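Local coordinates for oligopeptide-binding protein AppA (Bacillus subtilis, PDB 1XOC) that binds oligopeptides as the solute-binding component of an ABC-type oligopeptide permease and delivers them for transport into the cell, at residues A70-E75 / D83-K88; E97-D102 / G133-L138; V267-N272 / F412-M417; S361-T366 / K392-E397. All coordinates share one frame; numbering follows the deposited sequence. Where two conformers were deposited one is given.

Contact 1 (A70-E75 / D83-K88)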
loop_
_atom_site.group_PDB
_atom_site.type_symbol
_atom_site.label_atom_id
_atom_site.label_comp_id
_atom_site.label_asym_id
_atom_site.label_seq_id
_atom_site.Cartn_x
_atom_site.Cartn_y
_atom_site.Cartn_z
ATOM N N ALA A 70 8.712 -21.671 -0.206
ATOM C CA ALA A 70 8.247 -22.881 -0.871
ATOM C C ALA A 70 9.331 -23.536 -1.725
ATOM O O ALA A 70 10.059 -22.841 -2.418
ATOM C CB ALA A 70 7.028 -22.550 -1.742
ATOM N N GLU A 71 9.457 -24.863 -1.613
ATOM C CA GLU A 71 10.286 -25.696 -2.496
ATOM C C GLU A 71 9.564 -25.940 -3.804
ATOM O O GLU A 71 10.187 -25.926 -4.851
ATOM C CB GLU A 71 10.603 -27.018 -1.793
ATOM C CG GLU A 71 11.660 -27.832 -2.454
ATOM C CD GLU A 71 12.288 -28.916 -1.556
ATOM O OE1 GLU A 71 12.142 -28.914 -0.298
ATOM O OE2 GLU A 71 12.964 -29.788 -2.134
ATOM N N SER A 72 8.256 -26.184 -3.735
ATOM C CA SER A 72 7.433 -26.348 -4.902
ATOM C C SER A 72 5.958 -26.044 -4.609
ATOM O O SER A 72 5.510 -26.171 -3.482
ATOM C CB SER A 72 7.581 -27.773 -5.435
ATOM O OG SER A 72 7.066 -28.670 -4.489
ATOM N N ILE A 73 5.239 -25.618 -5.642
ATOM C CA ILE A 73 3.798 -25.365 -5.590
ATOM C C ILE A 73 3.167 -26.025 -6.812
ATOM O O ILE A 73 3.581 -25.795 -7.966
ATOM C CB ILE A 73 3.505 -23.910 -5.684
ATOM C CG1 ILE A 73 4.183 -23.216 -4.502
ATOM C CG2 ILE A 73 1.974 -23.677 -5.659
ATOM C CD1 ILE A 73 4.050 -21.705 -4.523
ATOM N N LYS A 74 2.186 -26.887 -6.567
ATOM C CA LYS A 74 1.437 -27.536 -7.639
ATOM C C LYS A 74 -0.006 -27.070 -7.593
ATOM O O LYS A 74 -0.668 -27.201 -6.564
ATOM C CB LYS A 74 1.486 -29.049 -7.456
ATOM C CG LYS A 74 0.694 -29.822 -8.447
ATOM C CD LYS A 74 1.314 -29.801 -9.842
ATOM C CE LYS A 74 0.591 -30.733 -10.804
ATOM N NZ LYS A 74 0.850 -30.329 -12.209
ATOM N N GLU A 75 -0.492 -26.530 -8.707
ATOM C CA GLU A 75 -1.905 -26.196 -8.840
ATOM C C GLU A 75 -2.736 -27.431 -9.171
ATOM O O GLU A 75 -2.449 -28.145 -10.132
ATOM C CB GLU A 75 -2.103 -25.125 -9.915
ATOM C CG GLU A 75 -3.512 -24.556 -9.970
ATOM C CD GLU A 75 -3.638 -23.408 -10.952
ATOM O OE1 GLU A 75 -3.718 -23.672 -12.170
ATOM O OE2 GLU A 75 -3.658 -22.241 -10.507
ATOM N N ASP A 83 -0.958 -27.572 -3.661
ATOM C CA ASP A 83 -0.100 -28.446 -2.828
ATOM C C ASP A 83 1.269 -27.818 -2.753
ATOM O O ASP A 83 1.929 -27.627 -3.779
ATOM C CB ASP A 83 -0.009 -29.838 -3.505
ATOM C CG ASP A 83 0.697 -30.896 -2.650
ATOM O OD1 ASP A 83 0.957 -30.639 -1.439
ATOM O OD2 ASP A 83 0.942 -31.995 -3.200
ATOM N N VAL A 84 1.686 -27.455 -1.536
ATOM C CA VAL A 84 2.888 -26.667 -1.318
ATOM C C VAL A 84 3.871 -27.415 -0.457
ATOM O O VAL A 84 3.559 -27.838 0.629
ATOM C CB VAL A 84 2.526 -25.352 -0.626
ATOM C CG1 VAL A 84 3.809 -24.539 -0.217
ATOM C CG2 VAL A 84 1.613 -24.521 -1.498
ATOM N N LYS A 85 5.066 -27.634 -0.992
ATOM C CA LYS A 85 6.157 -28.221 -0.238
ATOM C C LYS A 85 7.068 -27.100 0.231
ATOM O O LYS A 85 7.402 -26.216 -0.537
ATOM C CB LYS A 85 6.923 -29.193 -1.123
ATOM C CG LYS A 85 6.074 -30.394 -1.508
ATOM C CD LYS A 85 6.780 -31.388 -2.447
ATOM C CE LYS A 85 5.794 -32.504 -2.973
ATOM N NZ LYS A 85 4.496 -31.982 -3.617
ATOM N N ILE A 86 7.480 -27.165 1.488
ATOM C CA ILE A 86 8.225 -26.113 2.168
ATOM C C ILE A 86 9.686 -26.536 2.253
ATOM O O ILE A 86 9.969 -27.698 2.521
ATOM C CB ILE A 86 7.640 -25.950 3.603
ATOM C CG1 ILE A 86 6.139 -25.554 3.541
ATOM C CG2 ILE A 86 8.425 -24.957 4.429
ATOM C CD1 ILE A 86 5.409 -25.670 4.864
ATOM N N LYS A 87 10.602 -25.615 1.996
ATOM C CA LYS A 87 12.037 -25.885 2.208
ATOM C C LYS A 87 12.322 -26.355 3.638
ATOM O O LYS A 87 11.741 -25.838 4.601
ATOM C CB LYS A 87 12.860 -24.631 1.874
ATOM C CG LYS A 87 12.916 -24.318 0.363
ATOM C CD LYS A 87 13.643 -23.023 0.129
ATOM C CE LYS A 87 14.024 -22.768 -1.288
ATOM N NZ LYS A 87 13.007 -22.110 -2.064
ATOM N N LYS A 88 13.224 -27.329 3.761
ATOM C CA LYS A 88 13.626 -27.886 5.043
ATOM C C LYS A 88 14.834 -27.132 5.580
ATOM O O LYS A 88 15.648 -26.596 4.809
ATOM C CB LYS A 88 13.984 -29.357 4.884
ATOM C CG LYS A 88 12.903 -30.213 4.265
ATOM C CD LYS A 88 13.332 -31.676 4.288
ATOM C CE LYS A 88 12.554 -32.547 3.287
ATOM N NZ LYS A 88 11.194 -32.774 3.783
HETATM O O HOH W 1 14.508 -28.467 1.263
HETATM O O HOH W 2 10.714 -30.077 1.528
HETATM O O HOH W 3 4.344 -29.213 -4.445
#

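Contact 2 (E97-D102 / G133-L138)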
loop_
_atom_site.group_PDB
_atom_site.type_symbol
_atom_site.label_atom_id
_atom_site.label_comp_id
_atom_site.label_asym_id
_atom_site.label_seq_id
_atom_site.Cartn_x
_atom_site.Cartn_y
_atom_site.Cartn_z
ATOM N N GLU A 97 12.989 -24.794 14.109
ATOM C CA GLU A 97 12.722 -25.106 12.720
ATOM C C GLU A 97 11.333 -24.641 12.324
ATOM O O GLU A 97 10.371 -24.861 13.061
ATOM C CB GLU A 97 12.814 -26.616 12.517
ATOM C CG GLU A 97 12.486 -27.148 11.101
ATOM C CD GLU A 97 13.706 -27.426 10.283
ATOM O OE1 GLU A 97 14.732 -26.766 10.569
ATOM O OE2 GLU A 97 13.652 -28.278 9.350
ATOM N N LEU A 98 11.237 -24.018 11.151
ATOM C CA LEU A 98 9.938 -23.644 10.568
ATOM C C LEU A 98 9.385 -24.872 9.881
ATOM O O LEU A 98 10.088 -25.534 9.089
ATOM C CB LEU A 98 10.122 -22.496 9.574
ATOM C CG LEU A 98 8.878 -21.868 8.927
ATOM C CD1 LEU A 98 9.162 -20.445 8.490
ATOM C CD2 LEU A 98 8.374 -22.688 7.731
ATOM N N THR A 99 8.113 -25.189 10.134
ATOM C CA THR A 99 7.523 -26.376 9.528
ATOM C C THR A 99 6.123 -26.096 9.018
ATOM O O THR A 99 5.633 -24.982 9.138
ATOM C CB THR A 99 7.452 -27.529 10.529
ATOM O OG1 THR A 99 6.446 -27.227 11.506
ATOM C CG2 THR A 99 8.807 -27.788 11.222
ATOM N N ALA A 100 5.483 -27.100 8.418
ATOM C CA ALA A 100 4.087 -26.980 7.960
ATOM C C ALA A 100 3.158 -26.477 9.041
ATOM O O ALA A 100 2.192 -25.805 8.718
ATOM C CB ALA A 100 3.567 -28.296 7.500
ATOM N N ASP A 101 3.426 -26.810 10.303
ATOM C CA ASP A 101 2.575 -26.375 11.427
ATOM C C ASP A 101 2.415 -24.857 11.395
ATOM O O ASP A 101 1.331 -24.298 11.692
ATOM C CB ASP A 101 3.195 -26.766 12.776
ATOM C CG ASP A 101 2.968 -28.229 13.159
ATOM O OD1 ASP A 101 2.232 -28.974 12.476
ATOM O OD2 ASP A 101 3.552 -28.626 14.202
ATOM N N ASP A 102 3.511 -24.182 11.102
ATOM C CA ASP A 102 3.531 -22.706 11.118
ATOM C C ASP A 102 2.736 -22.118 9.992
ATOM O O ASP A 102 2.073 -21.105 10.105
ATOM C CB ASP A 102 4.967 -22.238 11.064
ATOM C CG ASP A 102 5.775 -22.794 12.216
ATOM O OD1 ASP A 102 5.352 -22.617 13.385
ATOM O OD2 ASP A 102 6.794 -23.456 12.008
ATOM N N GLY A 133 2.210 -33.224 5.853
ATOM C CA GLY A 133 3.487 -33.790 6.236
ATOM C C GLY A 133 4.234 -32.715 6.974
ATOM O O GLY A 133 3.754 -31.581 7.056
ATOM N N ASP A 134 5.400 -33.042 7.528
ATOM C CA ASP A 134 6.148 -32.041 8.277
ATOM C C ASP A 134 6.470 -30.784 7.465
ATOM O O ASP A 134 6.591 -29.698 8.029
ATOM C CB ASP A 134 7.442 -32.619 8.857
ATOM C CG ASP A 134 7.190 -33.655 9.932
ATOM O OD1 ASP A 134 6.100 -33.660 10.552
ATOM O OD2 ASP A 134 8.109 -34.457 10.143
ATOM N N TYR A 135 6.622 -30.928 6.159
ATOM C CA TYR A 135 6.968 -29.823 5.283
ATOM C C TYR A 135 6.000 -29.683 4.116
ATOM O O TYR A 135 6.365 -29.171 3.073
ATOM C CB TYR A 135 8.395 -30.013 4.778
ATOM C CG TYR A 135 9.363 -30.035 5.925
ATOM C CD1 TYR A 135 9.844 -28.862 6.470
ATOM C CD2 TYR A 135 9.789 -31.244 6.469
ATOM C CE1 TYR A 135 10.729 -28.874 7.536
ATOM C CE2 TYR A 135 10.687 -31.266 7.537
ATOM C CZ TYR A 135 11.147 -30.070 8.058
ATOM O OH TYR A 135 12.040 -30.118 9.106
ATOM N N GLU A 136 4.759 -30.105 4.295
ATOM C CA GLU A 136 3.815 -30.078 3.182
ATOM C C GLU A 136 2.431 -29.631 3.608
ATOM O O GLU A 136 1.900 -30.116 4.609
ATOM C CB GLU A 136 3.705 -31.411 2.510
ATOM C CG GLU A 136 2.917 -31.453 1.207
ATOM C CD GLU A 136 3.349 -32.599 0.318
ATOM O OE1 GLU A 136 3.812 -33.627 0.888
ATOM O OE2 GLU A 136 3.223 -32.479 -0.945
ATOM N N VAL A 137 1.847 -28.721 2.822
ATOM C CA VAL A 137 0.532 -28.180 3.129
ATOM C C VAL A 137 -0.359 -28.166 1.896
ATOM O O VAL A 137 0.101 -27.887 0.802
ATOM C CB VAL A 137 0.663 -26.728 3.637
ATOM C CG1 VAL A 137 -0.667 -26.075 3.808
ATOM C CG2 VAL A 137 1.384 -26.712 4.958
ATOM N N LEU A 138 -1.639 -28.466 2.079
ATOM C CA LEU A 138 -2.620 -28.400 0.984
ATOM C C LEU A 138 -3.597 -27.267 1.281
ATOM O O LEU A 138 -4.254 -27.269 2.312
ATOM C CB LEU A 138 -3.401 -29.708 0.839
ATOM C CG LEU A 138 -4.439 -29.712 -0.284
ATOM C CD1 LEU A 138 -3.784 -29.814 -1.681
ATOM C CD2 LEU A 138 -5.401 -30.875 -0.080
#

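Contact 3 (V267-N272 / F412-M417)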
loop_
_atom_site.group_PDB
_atom_site.type_symbol
_atom_site.label_atom_id
_atom_site.label_comp_id
_atom_site.label_asym_id
_atom_site.label_seq_id
_atom_site.Cartn_x
_atom_site.Cartn_y
_atom_site.Cartn_z
ATOM N N VAL A 267 -1.732 8.339 -6.280
ATOM C CA VAL A 267 -2.142 9.257 -5.207
ATOM C C VAL A 267 -3.507 9.790 -5.628
ATOM O O VAL A 267 -3.767 9.984 -6.823
ATOM C CB VAL A 267 -1.080 10.358 -5.009
ATOM C CG1 VAL A 267 -1.542 11.420 -4.030
ATOM C CG2 VAL A 267 0.236 9.715 -4.533
ATOM N N TYR A 268 -4.367 10.027 -4.646
ATOM C CA TYR A 268 -5.769 10.308 -4.888
ATOM C C TYR A 268 -6.338 11.137 -3.748
ATOM O O TYR A 268 -5.740 11.265 -2.714
ATOM C CB TYR A 268 -6.552 9.000 -5.023
ATOM C CG TYR A 268 -6.618 8.175 -3.764
ATOM C CD1 TYR A 268 -5.621 7.292 -3.438
ATOM C CD2 TYR A 268 -7.678 8.293 -2.893
ATOM C CE1 TYR A 268 -5.690 6.549 -2.296
ATOM C CE2 TYR A 268 -7.746 7.569 -1.749
ATOM C CZ TYR A 268 -6.754 6.694 -1.446
ATOM O OH TYR A 268 -6.815 5.957 -0.305
ATOM N N ILE A 269 -7.513 11.700 -3.978
ATOM C CA ILE A 269 -8.347 12.194 -2.904
ATOM C C ILE A 269 -9.492 11.243 -2.679
ATOM O O ILE A 269 -10.254 10.972 -3.582
ATOM C CB ILE A 269 -8.912 13.585 -3.224
ATOM C CG1 ILE A 269 -7.801 14.544 -3.619
ATOM C CG2 ILE A 269 -9.730 14.110 -2.047
ATOM C CD1 ILE A 269 -8.297 15.869 -4.130
ATOM N N GLY A 270 -9.588 10.748 -1.459
ATOM C CA GLY A 270 -10.696 9.910 -1.069
ATOM C C GLY A 270 -11.834 10.715 -0.483
ATOM O O GLY A 270 -11.658 11.377 0.513
ATOM N N TRP A 271 -12.999 10.623 -1.112
ATOM C CA TRP A 271 -14.187 11.337 -0.665
ATOM C C TRP A 271 -15.084 10.397 0.149
ATOM O O TRP A 271 -15.662 9.486 -0.394
ATOM C CB TRP A 271 -14.973 11.855 -1.872
ATOM C CG TRP A 271 -14.202 12.676 -2.863
ATOM C CD1 TRP A 271 -13.908 12.341 -4.138
ATOM C CD2 TRP A 271 -13.688 13.988 -2.668
ATOM N NE1 TRP A 271 -13.206 13.347 -4.745
ATOM C CE2 TRP A 271 -13.064 14.375 -3.859
ATOM C CE3 TRP A 271 -13.686 14.878 -1.600
ATOM C CZ2 TRP A 271 -12.457 15.608 -4.017
ATOM C CZ3 TRP A 271 -13.076 16.098 -1.757
ATOM C CH2 TRP A 271 -12.474 16.454 -2.952
ATOM N N ASN A 272 -15.168 10.618 1.455
ATOM C CA ASN A 272 -15.889 9.691 2.327
ATOM C C ASN A 272 -17.391 9.826 2.139
ATOM O O ASN A 272 -17.965 10.838 2.501
ATOM C CB ASN A 272 -15.528 9.935 3.789
ATOM C CG ASN A 272 -16.007 8.832 4.704
ATOM O OD1 ASN A 272 -15.605 8.752 5.861
ATOM N ND2 ASN A 272 -16.843 7.963 4.189
ATOM N N PHE A 412 -12.750 10.589 8.752
ATOM C CA PHE A 412 -12.278 11.621 7.828
ATOM C C PHE A 412 -13.445 12.033 6.931
ATOM O O PHE A 412 -14.356 11.229 6.692
ATOM C CB PHE A 412 -11.085 11.117 6.988
ATOM C CG PHE A 412 -11.431 10.028 6.012
ATOM C CD1 PHE A 412 -11.571 8.725 6.433
ATOM C CD2 PHE A 412 -11.628 10.318 4.687
ATOM C CE1 PHE A 412 -11.879 7.700 5.516
ATOM C CE2 PHE A 412 -11.907 9.277 3.758
ATOM C CZ PHE A 412 -12.049 7.991 4.201
ATOM N N ASP A 413 -13.432 13.285 6.474
ATOM C CA ASP A 413 -14.360 13.771 5.442
ATOM C C ASP A 413 -13.742 13.482 4.081
ATOM O O ASP A 413 -14.359 12.871 3.194
ATOM C CB ASP A 413 -14.553 15.280 5.540
ATOM C CG ASP A 413 -15.164 15.738 6.859
ATOM O OD1 ASP A 413 -15.909 14.963 7.498
ATOM O OD2 ASP A 413 -14.896 16.905 7.226
ATOM N N ALA A 414 -12.471 13.862 3.930
ATOM C CA ALA A 414 -11.723 13.598 2.695
ATOM C C ALA A 414 -10.260 13.478 3.054
ATOM O O ALA A 414 -9.829 14.012 4.058
ATOM C CB ALA A 414 -11.936 14.700 1.679
ATOM N N MET A 415 -9.482 12.768 2.240
ATOM C CA MET A 415 -8.050 12.687 2.498
ATOM C C MET A 415 -7.239 12.628 1.238
ATOM O O MET A 415 -7.688 12.074 0.250
ATOM C CB MET A 415 -7.720 11.495 3.376
ATOM C CG MET A 415 -7.965 10.172 2.732
ATOM S SD MET A 415 -7.532 8.818 3.841
ATOM C CE MET A 415 -8.263 7.447 2.932
ATOM N N VAL A 416 -6.049 13.215 1.283
ATOM C CA VAL A 416 -5.062 13.039 0.211
ATOM C C VAL A 416 -4.197 11.852 0.606
ATOM O O VAL A 416 -3.564 11.858 1.639
ATOM C CB VAL A 416 -4.189 14.299 0.019
ATOM C CG1 VAL A 416 -3.178 14.048 -1.113
ATOM C CG2 VAL A 416 -5.044 15.531 -0.247
ATOM N N MET A 417 -4.163 10.802 -0.227
ATOM C CA MET A 417 -3.623 9.509 0.224
ATOM C C MET A 417 -3.082 8.778 -0.974
ATOM O O MET A 417 -3.343 9.192 -2.094
ATOM C CB MET A 417 -4.707 8.693 0.898
ATOM C CG MET A 417 -4.316 7.416 1.617
ATOM S SD MET A 417 -2.871 7.481 2.647
ATOM C CE MET A 417 -3.249 8.815 3.754
#

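Contact 4 (S361-T366 / K392-E397)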
loop_
_atom_site.group_PDB
_atom_site.type_symbol
_atom_site.label_atom_id
_atom_site.label_comp_id
_atom_site.label_asym_id
_atom_site.label_seq_id
_atom_site.Cartn_x
_atom_site.Cartn_y
_atom_site.Cartn_z
ATOM N N SER A 361 -18.719 22.648 3.571
ATOM C CA SER A 361 -17.537 22.866 4.383
ATOM C C SER A 361 -17.079 21.534 4.959
ATOM O O SER A 361 -17.888 20.803 5.535
ATOM C CB SER A 361 -17.883 23.790 5.541
ATOM O OG SER A 361 -16.775 23.952 6.406
ATOM N N PHE A 362 -15.791 21.230 4.804
ATOM C CA PHE A 362 -15.224 19.983 5.315
ATOM C C PHE A 362 -13.728 20.102 5.588
ATOM O O PHE A 362 -13.077 21.052 5.177
ATOM C CB PHE A 362 -15.485 18.825 4.338
ATOM C CG PHE A 362 -14.769 18.957 3.025
ATOM C CD1 PHE A 362 -13.536 18.324 2.816
ATOM C CD2 PHE A 362 -15.321 19.702 1.996
ATOM C CE1 PHE A 362 -12.879 18.465 1.617
ATOM C CE2 PHE A 362 -14.682 19.847 0.810
ATOM C CZ PHE A 362 -13.457 19.206 0.595
ATOM N N THR A 363 -13.198 19.076 6.252
ATOM C CA THR A 363 -11.779 18.969 6.551
ATOM C C THR A 363 -11.094 17.943 5.623
ATOM O O THR A 363 -11.545 16.788 5.462
ATOM C CB THR A 363 -11.572 18.613 8.022
ATOM O OG1 THR A 363 -12.155 19.650 8.830
ATOM C CG2 THR A 363 -10.091 18.448 8.378
ATOM N N LEU A 364 -9.999 18.389 4.995
ATOM C CA LEU A 364 -9.136 17.542 4.171
ATOM C C LEU A 364 -7.860 17.180 4.933
ATOM O O LEU A 364 -7.003 18.039 5.218
ATOM C CB LEU A 364 -8.768 18.280 2.894
ATOM C CG LEU A 364 -7.925 17.568 1.824
ATOM C CD1 LEU A 364 -8.605 16.334 1.265
ATOM C CD2 LEU A 364 -7.601 18.516 0.687
ATOM N N LYS A 365 -7.721 15.884 5.227
ATOM C CA LYS A 365 -6.569 15.377 5.957
ATOM C C LYS A 365 -5.495 14.820 5.031
ATOM O O LYS A 365 -5.797 14.311 3.936
ATOM C CB LYS A 365 -6.985 14.238 6.893
ATOM C CG LYS A 365 -7.782 14.629 8.079
ATOM C CD LYS A 365 -8.187 13.416 8.919
ATOM C CE LYS A 365 -8.758 13.886 10.242
ATOM N NZ LYS A 365 -9.319 12.788 11.083
ATOM N N THR A 366 -4.242 14.872 5.481
ATOM C CA THR A 366 -3.181 14.072 4.848
ATOM C C THR A 366 -2.083 13.788 5.846
ATOM O O THR A 366 -2.166 14.286 6.991
ATOM C CB THR A 366 -2.594 14.743 3.580
ATOM O OG1 THR A 366 -1.880 13.732 2.832
ATOM C CG2 THR A 366 -1.674 15.861 3.911
ATOM N N LYS A 392 -10.969 23.029 5.336
ATOM C CA LYS A 392 -9.980 23.115 6.398
ATOM C C LYS A 392 -8.969 22.018 6.142
ATOM O O LYS A 392 -9.354 20.866 5.924
ATOM C CB LYS A 392 -10.636 22.871 7.766
ATOM C CG LYS A 392 -9.652 22.966 8.967
ATOM C CD LYS A 392 -10.336 22.864 10.349
ATOM C CE LYS A 392 -10.531 21.403 10.770
ATOM N NZ LYS A 392 -9.262 20.729 11.190
ATOM N N THR A 393 -7.685 22.334 6.180
ATOM C CA THR A 393 -6.690 21.277 5.994
ATOM C C THR A 393 -6.235 20.788 7.372
ATOM O O THR A 393 -6.276 21.544 8.347
ATOM C CB THR A 393 -5.495 21.728 5.114
ATOM O OG1 THR A 393 -4.793 22.788 5.751
ATOM C CG2 THR A 393 -5.946 22.206 3.760
ATOM N N GLN A 394 -5.839 19.519 7.462
ATOM C CA GLN A 394 -5.347 18.978 8.720
ATOM C C GLN A 394 -4.287 17.935 8.418
ATOM O O GLN A 394 -4.522 17.029 7.644
ATOM C CB GLN A 394 -6.492 18.398 9.550
ATOM C CG GLN A 394 -6.092 18.046 10.983
ATOM C CD GLN A 394 -7.135 17.205 11.714
ATOM O OE1 GLN A 394 -6.796 16.466 12.619
ATOM N NE2 GLN A 394 -8.386 17.300 11.314
ATOM N N ILE A 395 -3.124 18.080 9.022
ATOM C CA ILE A 395 -2.005 17.168 8.816
ATOM C C ILE A 395 -1.982 16.250 10.033
ATOM O O ILE A 395 -2.060 16.737 11.170
ATOM C CB ILE A 395 -0.681 17.981 8.697
ATOM C CG1 ILE A 395 -0.698 18.852 7.426
ATOM C CG2 ILE A 395 0.508 17.047 8.665
ATOM C CD1 ILE A 395 0.371 19.926 7.399
ATOM N N VAL A 396 -1.908 14.945 9.820
ATOM C CA VAL A 396 -1.929 14.007 10.919
ATOM C C VAL A 396 -0.824 12.970 10.783
ATOM O O VAL A 396 -0.419 12.583 9.683
ATOM C CB VAL A 396 -3.397 13.438 11.246
ATOM C CG1 VAL A 396 -4.560 14.019 10.358
ATOM C CG2 VAL A 396 -3.453 11.986 11.538
ATOM N N GLU A 397 -0.302 12.566 11.928
ATOM C CA GLU A 397 0.814 11.644 11.979
ATOM C C GLU A 397 0.384 10.331 11.349
ATOM O O GLU A 397 -0.752 9.907 11.515
ATOM C CB GLU A 397 1.204 11.423 13.451
ATOM C CG GLU A 397 2.411 10.515 13.646
ATOM C CD GLU A 397 2.065 9.027 13.711
ATOM O OE1 GLU A 397 2.864 8.198 13.191
ATOM O OE2 GLU A 397 1.003 8.697 14.293
#

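Contact 1 (A70-E75 / D83-K88)
Ile73 and Val84 lie side by side and point the same way from a non-hydrogen-bonded pair of the antiparallel hairpin, with Ile73 CG1 4.2 Å from Val84 CG2. Just beyond the bulge described below, Val84 CG1 also touches Ala70 CB. The opposite face, carrying Ser72, Lys74, Asp83 and Lys85, is polar. There Ser72 OG, held between its own backbone N and carbonyl carbon (chi1 65°), lies against the methylenes of Lys85, 3.4 Å from Lys85 CB. A water joins Ser72 OG, Lys85 NZ and Asp83 O, while Lys85 NZ also forms a salt bridge with Asp83 OD2 and another with Glu136.

A classic beta bulge sets two residues, Glu71 and Ser72, against the single Lys85. Glu71 N donates to Lys85 O at 2.7 Å. The second bond to this oxygen, from Ser72 N to Lys85 O, is weak at 3.3 Å. The bulge leaves Glu71 at the solvent side, where two waters link its OE1 to Ile86 O and Lys88 N. Lys87 runs across the bulge to give Ala70 O a 3.1 Å bond from Lys87 NZ, which stands 47° out of the carbonyl plane; the same NZ bonds Ser68 O. A methionine at Lys87 would probably leave both carbonyls without this donor and the corner of the chain less firmly tied.

Around the hairpin, Tyr149 and Leu153 of helix 147-155 pack on Ile73, and Leu56 touches Val84. Strand 81-86 continues the sheet by pairing its other edge with strand 136-141.

Contact 2 (E97-D102 / G133-L138)
Tyr135 and Glu97 approach with Tyr135 CG set anti to its carbonyl carbon (chi1 -61°) and Glu97 CD turned aside by a bend at chi2 (99°). The two side chains cross at about a right angle, carboxylate and ring planes 79° apart, and Tyr135 OH donates a very short bond of 2.5 Å to Glu97 OE2 at the edge of the ring. Glu97 OE2 also accepts from Gly89 N, and OE1 pairs with Lys91, so this carboxylate has three partners: Tyr135, Gly89 and Lys91.

Beside it begins helix 100-108. Thr99 is its N-cap and makes a capping box with Asp102: Thr99 OG1 accepts from Asp101 N at 3.3 Å, and Asp102 OD2 receives Thr99 N at 2.9 Å. Thr99 reaches forward to an N-H of the first turn, and Asp102 reaches back to that of the N-cap. Ala100 N is instead satisfied across the contact by Asp134 O, 2.9 Å away and nearly straight, within the type I turn from Gly133 to Glu136.

Ala100 suits the close approach of that turn: its CB lies 3.3 Å from Gly133 O and 3.7 Å from Val137 CG2. Val103 and Val104, farther along the helix, cover the same valine.

Contact 3 (V267-N272 / F412-M417)
Tyr268 and Met417 pack tightly side by side on one face of an antiparallel strand pair, the phenol oxygen Tyr268 OH 3.5 Å from Met417 CG. Tyr268 CG stands between its backbone N and carbonyl carbon (chi1 66°). Ring atom Tyr268 CD1 comes 3.3 Å from Met417 O. Gly270 follows on this face; a side chain there would be crowded by the Tyr268 ring, so glycine suits the place. At the far end Asn272 CB lies over one face of Phe412, 4.1 Å from the ring centroid, while Gly270 O meets the ring edge.

The opposite face is more loosely joined across the pair. Ile269 CG1 is 4.5 Å from Val416 CG2, and Val267 CG1 is 4.3 Å from Val416 CG1, although Trp271 CE3 closes to 3.7 Å from Ala414 CB, whose small size admits the indole. The least enclosed residue is Asp413, whose OD2 accepts a hydrogen bond from Thr363 N. Toward the ligand, Val267 packs on an aromatic side chain of the bound peptide and Met417 on its backbone.

Five backbone bonds satisfy main-chain polar groups in this buried setting; mainly apolar side chains fill the faces, with peptide contact at one end.

Contact 4 (S361-T366 / K392-E397)
Thr363 and Lys392 lie side by side at the start of a parallel strand pair, and the backbone bonds beside them set the register. Lys392 N donates to Phe362 O and Lys392 O accepts from Leu364 N at 2.7 Å; Gln394 N and O then bond Leu364 O and Thr366 N, and Val396 N closes the series on Thr366 O. This alternation is that of parallel strands; the pair belongs to a beta-alpha-beta unit in which helix 371-385 links them.

Van der Waals contacts of long polar chains cover one face. Lys392 bends at chi3 (85°) and chi4, its CE 3.1 Å from Thr363 OG1. Thr363 CG2, anti to its backbone N, touches Gln394 NE2 at 3.6 Å. Gln394 also runs alongside extended Lys365, NE2 lying 3.6 Å from Lys365 CE. Lys365 and Val396 cross obliquely, Lys365 CD 3.9 Å from Val396 CG1. Lysine thus offers methylenes to Val396 and to the amide of Gln394 and carries its amine beyond them.

Polar ends find partners outside the pair: Lys365 NZ bonds Gln404 OE1 and Asp411 O, and Thr366 OG1 bonds Val416 O. An alanine at Lys365 would probably leave those two oxygens without their shared donor and open a gap beside Val396 and Gln394.

On the other face Leu364 packs on Ala377 and Val380 of the crossover helix, where a branched apolar side chain fits. The chemistry therefore implies a two-sided strand pair: backbone bonds fix its alignment, Leu364 meets the helix, and the stem of Lys365 carries its amine to Gln404 and Asp411.

Contacts 1 and 2 share one sheet, contacts 3 and 4 another, and the two groups lie on opposite sides of the chain's centre. In the first, strands 81-86 and 136-141 are neighbours, Ile86 N probably hydrogen-bonded to Tyr135 O; in the second, strand 358-367 runs beside 414-420, with Val416 N probably hydrogen-bonded to Lys365 O. Contact 3 is the buried one and the nearest to the centre, so apolar and aromatic groups dominate it. The other three are partly buried: contact 1 uses water and lysines on its exposed side, contact 2 sets a helix start against a turn, and contact 4 combines a helix-covered face with one of long polar chains.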